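Local coordinates for protein aldehyde dehydrogenase (Staphylococcus aureus, PDB 6K10) that oxidises 4,4'-diaponeurosporen-4-al to 4,4'-diaponeurosporenoic acid with NAD+, a step in the biosynthesis of the carotenoid staphyloxanthin, at residues E53-D58 with P151-V156. The protein carries 1 engineered substitution. Residues are numbered along the deposited sequence; the frame is centred on the assembly and turned at random.
Sequences EALYTD and PNVARV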
ATOM      1  N   GLU A  53     -32.180   4.943 -14.978  1.00 22.76           N
ATOM      2  CA  GLU A  53     -32.517   6.033 -15.889  1.00 24.84           C
ATOM      3  C   GLU A  53     -31.318   6.942 -16.124  1.00 21.31           C
ATOM      4  O   GLU A  53     -31.034   7.336 -17.261  1.00 24.43           O
ATOM      5  CB  GLU A  53     -33.691   6.840 -15.335  1.00 26.29           C
ATOM      6  CG  GLU A  53     -35.055   6.216 -15.560  1.00 36.22           C
ATOM      7  CD  GLU A  53     -36.045   6.579 -14.470  1.00 43.87           C
ATOM      8  OE1 GLU A  53     -36.107   7.770 -14.094  1.00 46.74           O
ATOM      9  OE2 GLU A  53     -36.770   5.679 -13.996  1.00 48.52           O
ATOM     10  N   ALA A  54     -30.606   7.290 -15.050  1.00 23.28           N
ATOM     11  CA  ALA A  54     -29.462   8.189 -15.172  1.00 20.23           C
ATOM     12  C   ALA A  54     -28.340   7.553 -15.983  1.00 23.73           C
ATOM     13  O   ALA A  54     -27.726   8.215 -16.829  1.00 25.85           O
ATOM     14  CB  ALA A  54     -28.967   8.591 -13.784  1.00 21.63           C
ATOM     15  N   LEU A  55     -28.054   6.272 -15.736  1.00 20.73           N
ATOM     16  CA  LEU A  55     -27.043   5.574 -16.523  1.00 21.20           C
ATOM     17  C   LEU A  55     -27.447   5.500 -17.989  1.00 24.92           C
ATOM     18  O   LEU A  55     -26.599   5.592 -18.884  1.00 25.80           O
ATOM     19  CB  LEU A  55     -26.815   4.173 -15.955  1.00 20.47           C
ATOM     20  CG  LEU A  55     -26.143   4.124 -14.582  1.00 23.15           C
ATOM     21  CD1 LEU A  55     -26.273   2.741 -13.957  1.00 22.77           C
ATOM     22  CD2 LEU A  55     -24.684   4.526 -14.703  1.00 23.51           C
ATOM     23  N   TYR A  56     -28.743   5.342 -18.252  1.00 25.87           N
ATOM     24  CA  TYR A  56     -29.218   5.275 -19.629  1.00 24.89           C
ATOM     25  C   TYR A  56     -29.066   6.619 -20.330  1.00 23.47           C
ATOM     26  O   TYR A  56     -28.588   6.689 -21.467  1.00 24.80           O
ATOM     27  CB  TYR A  56     -30.676   4.823 -19.653  1.00 26.09           C
ATOM     28  CG  TYR A  56     -31.242   4.692 -21.043  1.00 26.48           C
ATOM     29  CD1 TYR A  56     -30.884   3.628 -21.859  1.00 30.99           C
ATOM     30  CD2 TYR A  56     -32.128   5.637 -21.545  1.00 30.44           C
ATOM     31  CE1 TYR A  56     -31.397   3.503 -23.132  1.00 36.64           C
ATOM     32  CE2 TYR A  56     -32.645   5.522 -22.819  1.00 34.11           C
ATOM     33  CZ  TYR A  56     -32.277   4.453 -23.608  1.00 39.12           C
ATOM     34  OH  TYR A  56     -32.789   4.329 -24.879  1.00 43.35           O
ATOM     35  N   THR A  57     -29.474   7.702 -19.668  1.00 23.11           N
ATOM     36  CA  THR A  57     -29.445   9.007 -20.319  1.00 24.73           C
ATOM     37  C   THR A  57     -28.015   9.483 -20.547  1.00 25.56           C
ATOM     38  O   THR A  57     -27.710  10.067 -21.594  1.00 25.71           O
ATOM     39  CB  THR A  57     -30.232  10.023 -19.489  1.00 31.73           C
ATOM     40  OG1 THR A  57     -31.594   9.591 -19.370  1.00 30.76           O
ATOM     41  CG2 THR A  57     -30.202  11.393 -20.150  1.00 34.86           C
ATOM     42  N   ASP A  58     -27.120   9.223 -19.595  1.00 26.27           N
ATOM     43  CA  ASP A  58     -25.765   9.757 -19.673  1.00 25.86           C
ATOM     44  C   ASP A  58     -24.817   8.894 -20.496  1.00 26.40           C
ATOM     45  O   ASP A  58     -23.921   9.436 -21.154  1.00 26.12           O
ATOM     46  CB  ASP A  58     -25.186   9.945 -18.266  1.00 22.98           C
ATOM     47  CG  ASP A  58     -25.913  11.013 -17.473  1.00 25.37           C
ATOM     48  OD1 ASP A  58     -26.790  11.691 -18.049  1.00 24.54           O
ATOM     49  OD2 ASP A  58     -25.593  11.186 -16.277  1.00 23.45           O
ATOM     50  N   PRO A 151     -23.759  13.934 -15.431  1.00 26.36           N
ATOM     51  CA  PRO A 151     -24.344  14.780 -14.378  1.00 26.21           C
ATOM     52  C   PRO A 151     -25.626  14.229 -13.782  1.00 23.74           C
ATOM     53  O   PRO A 151     -25.918  14.513 -12.614  1.00 24.11           O
ATOM     54  CB  PRO A 151     -24.588  16.111 -15.103  1.00 26.23           C
ATOM     55  CG  PRO A 151     -24.809  15.715 -16.525  1.00 26.16           C
ATOM     56  CD  PRO A 151     -23.937  14.510 -16.776  1.00 23.90           C
ATOM     57  N   ASN A 152     -26.416  13.471 -14.543  1.00 22.33           N
ATOM     58  CA  ASN A 152     -27.618  12.881 -13.966  1.00 26.43           C
ATOM     59  C   ASN A 152     -27.262  11.794 -12.962  1.00 23.19           C
ATOM     60  O   ASN A 152     -27.895  11.685 -11.906  1.00 24.70           O
ATOM     61  CB  ASN A 152     -28.517  12.329 -15.071  1.00 25.76           C
ATOM     62  CG  ASN A 152     -29.132  13.425 -15.915  1.00 31.62           C
ATOM     63  OD1 ASN A 152     -29.994  14.169 -15.448  1.00 32.96           O
ATOM     64  ND2 ASN A 152     -28.684  13.537 -17.159  1.00 30.05           N
ATOM     65  N   VAL A 153     -26.240  10.992 -13.269  1.00 22.59           N
ATOM     66  CA  VAL A 153     -25.785   9.973 -12.327  1.00 22.84           C
ATOM     67  C   VAL A 153     -25.244  10.625 -11.060  1.00 26.10           C
ATOM     68  O   VAL A 153     -25.543  10.191  -9.942  1.00 26.58           O
ATOM     69  CB  VAL A 153     -24.731   9.065 -12.984  1.00 23.77           C
ATOM     70  CG1 VAL A 153     -24.290   7.984 -12.010  1.00 22.91           C
ATOM     71  CG2 VAL A 153     -25.282   8.450 -14.262  1.00 22.54           C
ATOM     72  N   ALA A 154     -24.439  11.680 -11.221  1.00 21.77           N
ATOM     73  CA  ALA A 154     -23.869  12.365 -10.064  1.00 21.79           C
ATOM     74  C   ALA A 154     -24.958  12.902  -9.144  1.00 23.37           C
ATOM     75  O   ALA A 154     -24.859  12.787  -7.916  1.00 24.59           O
ATOM     76  CB  ALA A 154     -22.951  13.499 -10.524  1.00 20.01           C
ATOM     77  N   ARG A 155     -26.011  13.489  -9.720  1.00 24.41           N
ATOM     78  CA  ARG A 155     -27.097  14.033  -8.909  1.00 24.80           C
ATOM     79  C   ARG A 155     -27.869  12.933  -8.198  1.00 24.66           C
ATOM     80  O   ARG A 155     -28.264  13.093  -7.036  1.00 25.37           O
ATOM     81  CB  ARG A 155     -28.048  14.861  -9.773  1.00 29.63           C
ATOM     82  CG  ARG A 155     -29.194  15.505  -8.993  1.00 37.89           C
ATOM     83  CD  ARG A 155     -28.710  16.191  -7.718  1.00 42.81           C
ATOM     84  NE  ARG A 155     -27.792  17.296  -7.989  1.00 45.73           N
ATOM     85  CZ  ARG A 155     -28.129  18.442  -8.571  1.00 48.83           C
ATOM     86  NH1 ARG A 155     -27.195  19.366  -8.748  1.00 50.27           N
ATOM     87  NH2 ARG A 155     -29.379  18.659  -8.961  1.00 48.55           N
ATOM     88  N   VAL A 156     -28.155  11.839  -8.902  1.00 26.22           N
ATOM     89  CA  VAL A 156     -28.835  10.717  -8.266  1.00 29.28           C
ATOM     90  C   VAL A 156     -28.005  10.197  -7.102  1.00 24.29           C
ATOM     91  O   VAL A 156     -28.540   9.854  -6.041  1.00 24.21           O
ATOM     92  CB  VAL A 156     -29.125   9.614  -9.301  1.00 30.72           C
ATOM     93  CG1 VAL A 156     -29.552   8.332  -8.608  1.00 33.29           C
ATOM     94  CG2 VAL A 156     -30.194  10.077 -10.276  1.00 28.02           C
TER
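D58, near the C-terminal end of helix 48-59, lays its carboxylate over the first turn of helix 151-164, and three N-H groups there converge on its two oxygens. The side chain leaves with CG anti to its own carbonyl carbon (chi1 -66°), which points the carboxylate across the gap. D58 OD2 takes the backbone: V153 N donates to it at 3.1 Å from above the carboxylate plane, and N152 N adds a weak, strongly bent bond at 3.0 Å. D58 OD1 takes the side-chain amide, N152 ND2 lying 2.8 Å away. That bond is almost straight (176°); it uses the syn lone pair of OD1 and stays in the amide plane, although carboxylate and amide planes are turned 34° apart. Bonds to both oxygens fix the rotation of the D58 carboxylate, and the positive end of the helix dipole should help stabilise its negative charge. One turn back along helix 48-59, A54 sets its methyl against the backbone of N152 and V153, where the helices are closest. V153 CG2, anti to the carbonyl carbon, wedges between the helices, 3.7 Å from A54 CB and 4.0 Å from L55 CD2, while V156 CG2 meets A54 CB from farther along. P124 lies against both L55 and V153, and helix 63-89 packs on L55. The axes of segments 53-58 and 151-156 run nearly antiparallel and approach to 8.1 Å, a spacing that the small A54 permits. Away from the predicted active-site residues, an aspartate accepting first-turn N-H groups thus fastens an N-terminal helix to the helix following strand 141-145 of the Rossmann-like NAD-binding domain.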